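Local coordinates for protein gamma-glutamylcyclotransferase (Homo sapiens, PDB 3CRY) that converts gamma-glutamyl dipeptides to 5-oxoproline and a free amino acid, and induces release of cytochrome c from mitochondria, at residues A[68-72]-A[125-130]. The protein carries 1 engineered substitution. Numbering follows the deposited sequence.
Sequences IATIF and YLMTNY
Segment 68-72 of strand 68-74, an outermost strand of the three-stranded antiparallel sheet within this chain, crosses 125-130 at 101° between end-to-end directions. Y125 and L126, extended, end strand 119-126 of the five-stranded sheet; T128 (phi/psi -110/-12) breaks the extended run before Y130 (-151/165) resumes it. The CA atoms of T70 and L126, 5.1 Å apart, set the register; 372 Å² is buried. I68 (chi1 p, chi2 t) lays CG1 3.3 Å from CE of M127, whose m, t, t side chain extends along 68-72 toward its start. A69 points away, its side chain near those of the probable substrate-binding residues Y22 and Y139. T70 (chi1 t) is central: its OG1 accepts a hydrogen bond from M127 N (2.9 Å, 168°) and donates to a water 2.6 Å away, while its CG2 sits 3.9 Å from the Y130 ring centroid, 25° off the normal, a CH-pi contact. That water donates to I71 O (2.7 Å) and M127 O (2.8 Å). I71 CG1 meets L126 CB at 3.9 Å. F72 CD2 lies 3.6 Å from Y130 OH, itself hydrogen-bonded to D52. With no backbone-to-backbone pairing, this is an inter-sheet junction: the threonine hydroxyl and one bridging water satisfy polar groups that no shared strand ladder pairs here.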
ATOM      1  N   ILE A  68      -2.642   3.398 -16.309  1.00  6.95           N
ATOM      2  CA  ILE A  68      -1.308   3.786 -15.800  1.00  7.55           C
ATOM      3  C   ILE A  68      -0.773   2.694 -14.853  1.00  6.65           C
ATOM      4  O   ILE A  68      -1.517   1.757 -14.466  1.00  7.25           O
ATOM      5  CB  ILE A  68      -1.278   5.205 -15.192  1.00  7.26           C
ATOM      6  CG1 ILE A  68      -2.263   5.336 -14.027  1.00  8.57           C
ATOM      7  CG2 ILE A  68      -1.569   6.281 -16.298  1.00  9.31           C
ATOM      8  CD1 ILE A  68      -2.217   6.731 -13.344  1.00 10.88           C
ATOM      9  N   ALA A  69       0.521   2.767 -14.545  1.00  6.47           N
ATOM     10  CA  ALA A  69       1.196   1.625 -13.946  1.00  5.85           C
ATOM     11  C   ALA A  69       0.838   1.431 -12.480  1.00  5.87           C
ATOM     12  O   ALA A  69       0.728   2.397 -11.730  1.00  6.18           O
ATOM     13  CB  ALA A  69       2.725   1.764 -14.083  1.00  6.17           C
ATOM     14  N   THR A  70       0.719   0.169 -12.094  1.00  5.98           N
ATOM     15  CA  THR A  70       0.580  -0.208 -10.671  1.00  5.63           C
ATOM     16  C   THR A  70       1.269  -1.550 -10.426  1.00  5.94           C
ATOM     17  O   THR A  70       1.707  -2.217 -11.374  1.00  5.81           O
ATOM     18  CB  THR A  70      -0.907  -0.218 -10.224  1.00  6.59           C
ATOM     19  OG1 THR A  70      -0.989  -0.415  -8.794  1.00  6.64           O
ATOM     20  CG2 THR A  70      -1.692  -1.360 -10.940  1.00  5.79           C
ATOM     21  N   ILE A  71       1.406  -1.929  -9.162  1.00  5.51           N
ATOM     22  CA  ILE A  71       2.022  -3.228  -8.801  1.00  6.04           C
ATOM     23  C   ILE A  71       1.171  -3.868  -7.721  1.00  6.82           C
ATOM     24  O   ILE A  71       0.463  -3.168  -6.963  1.00  7.23           O
ATOM     25  CB  ILE A  71       3.492  -3.093  -8.321  1.00  6.10           C
ATOM     26  CG1 ILE A  71       3.605  -2.115  -7.127  1.00  7.93           C
ATOM     27  CG2 ILE A  71       4.412  -2.650  -9.503  1.00  6.29           C
ATOM     28  CD1 ILE A  71       5.021  -1.972  -6.509  1.00  6.55           C
ATOM     29  N   PHE A  72       1.197  -5.195  -7.676  1.00  6.28           N
ATOM     30  CA  PHE A  72       0.479  -5.905  -6.614  1.00  8.10           C
ATOM     31  C   PHE A  72       1.237  -7.163  -6.202  1.00  8.30           C
ATOM     32  O   PHE A  72       2.062  -7.672  -6.968  1.00  8.29           O
ATOM     33  CB  PHE A  72      -0.984  -6.175  -7.001  1.00  8.65           C
ATOM     34  CG  PHE A  72      -1.168  -7.117  -8.179  1.00  9.65           C
ATOM     35  CD1 PHE A  72      -1.049  -8.504  -8.016  1.00 11.92           C
ATOM     36  CD2 PHE A  72      -1.513  -6.615  -9.440  1.00 12.29           C
ATOM     37  CE1 PHE A  72      -1.250  -9.372  -9.103  1.00 13.49           C
ATOM     38  CE2 PHE A  72      -1.720  -7.473 -10.530  1.00 13.56           C
ATOM     39  CZ  PHE A  72      -1.589  -8.844 -10.367  1.00 12.46           C
ATOM     40  N   TYR A 125       4.581   3.655  -4.530  1.00  5.15           N
ATOM     41  CA  TYR A 125       3.138   3.911  -4.667  1.00  5.46           C
ATOM     42  C   TYR A 125       2.509   2.760  -5.397  1.00  5.71           C
ATOM     43  O   TYR A 125       3.133   2.187  -6.295  1.00  5.20           O
ATOM     44  CB  TYR A 125       2.878   5.184  -5.490  1.00  6.77           C
ATOM     45  CG  TYR A 125       3.473   6.416  -4.843  1.00  6.11           C
ATOM     46  CD1 TYR A 125       2.727   7.167  -3.930  1.00  7.08           C
ATOM     47  CD2 TYR A 125       4.793   6.800  -5.113  1.00  6.71           C
ATOM     48  CE1 TYR A 125       3.277   8.296  -3.311  1.00  7.77           C
ATOM     49  CE2 TYR A 125       5.351   7.925  -4.497  1.00  8.34           C
ATOM     50  CZ  TYR A 125       4.580   8.657  -3.599  1.00  8.83           C
ATOM     51  OH  TYR A 125       5.135   9.752  -2.998  1.00 10.92           O
ATOM     52  N   LEU A 126       1.278   2.419  -5.006  1.00  4.85           N
ATOM     53  CA  LEU A 126       0.464   1.520  -5.832  1.00  5.33           C
ATOM     54  C   LEU A 126      -1.031   1.825  -5.717  1.00  6.41           C
ATOM     55  O   LEU A 126      -1.459   2.528  -4.783  1.00  5.94           O
ATOM     56  CB  LEU A 126       0.800   0.052  -5.521  1.00  5.32           C
ATOM     57  CG  LEU A 126       0.579  -0.420  -4.064  1.00  6.41           C
ATOM     58  CD1 LEU A 126      -0.890  -0.545  -3.679  1.00  6.98           C
ATOM     59  CD2 LEU A 126       1.310  -1.766  -3.861  1.00  5.02           C
ATOM     60  N   MET A 127      -1.823   1.335  -6.676  1.00  7.14           N
ATOM     61  CA  MET A 127      -3.278   1.575  -6.666  1.00  8.47           C
ATOM     62  C   MET A 127      -3.959   0.548  -5.758  1.00  8.06           C
ATOM     63  O   MET A 127      -3.559  -0.622  -5.748  1.00  9.14           O
ATOM     64  CB  MET A 127      -3.840   1.407  -8.075  1.00  8.67           C
ATOM     65  CG  MET A 127      -3.303   2.384  -9.070  1.00  9.61           C
ATOM     66  SD  MET A 127      -3.992   1.986 -10.718  1.00 11.71           S
ATOM     67  CE  MET A 127      -3.057   3.162 -11.674  1.00 11.52           C
ATOM     68  N   THR A 128      -4.988   0.967  -5.025  1.00  7.90           N
ATOM     69  CA  THR A 128      -5.749   0.034  -4.186  1.00  7.75           C
ATOM     70  C   THR A 128      -7.162  -0.253  -4.692  1.00  7.99           C
ATOM     71  O   THR A 128      -7.820  -1.183  -4.195  1.00  9.50           O
ATOM     72  CB  THR A 128      -5.869   0.530  -2.722  1.00  7.62           C
ATOM     73  OG1 THR A 128      -6.641   1.738  -2.684  1.00  7.01           O
ATOM     74  CG2 THR A 128      -4.493   0.806  -2.110  1.00  7.45           C
ATOM     75  N   ASN A 129      -7.620   0.540  -5.666  1.00  8.04           N
ATOM     76  CA  ASN A 129      -8.963   0.407  -6.186  1.00  8.45           C
ATOM     77  C   ASN A 129      -8.905   0.822  -7.645  1.00  8.93           C
ATOM     78  O   ASN A 129      -8.869   2.009  -7.958  1.00  9.14           O
ATOM     79  CB  ASN A 129      -9.927   1.319  -5.380  1.00  8.70           C
ATOM     80  CG  ASN A 129     -11.378   1.136  -5.779  1.00 11.40           C
ATOM     81  OD1 ASN A 129     -11.682   0.431  -6.754  1.00 12.91           O
ATOM     82  ND2 ASN A 129     -12.287   1.768  -5.042  1.00 10.98           N
ATOM     83  N   TYR A 130      -8.815  -0.160  -8.540  1.00  8.61           N
ATOM     84  CA  TYR A 130      -8.695   0.178  -9.973  1.00  9.07           C
ATOM     85  C   TYR A 130      -9.289  -0.873 -10.888  1.00  9.70           C
ATOM     86  O   TYR A 130      -9.534  -1.995 -10.463  1.00  9.79           O
ATOM     87  CB  TYR A 130      -7.215   0.408 -10.355  1.00  9.65           C
ATOM     88  CG  TYR A 130      -6.346  -0.856 -10.426  1.00 10.34           C
ATOM     89  CD1 TYR A 130      -5.789  -1.435  -9.272  1.00 12.51           C
ATOM     90  CD2 TYR A 130      -6.071  -1.462 -11.653  1.00 10.46           C
ATOM     91  CE1 TYR A 130      -4.980  -2.602  -9.353  1.00  9.58           C
ATOM     92  CE2 TYR A 130      -5.279  -2.630 -11.741  1.00 10.18           C
ATOM     93  CZ  TYR A 130      -4.741  -3.194 -10.588  1.00 10.46           C
ATOM     94  OH  TYR A 130      -3.948  -4.329 -10.696  1.00 11.40           O
TER
HETATM   95  O   HOH W   1      -2.067  -2.346  -7.438  1.00 10.95           O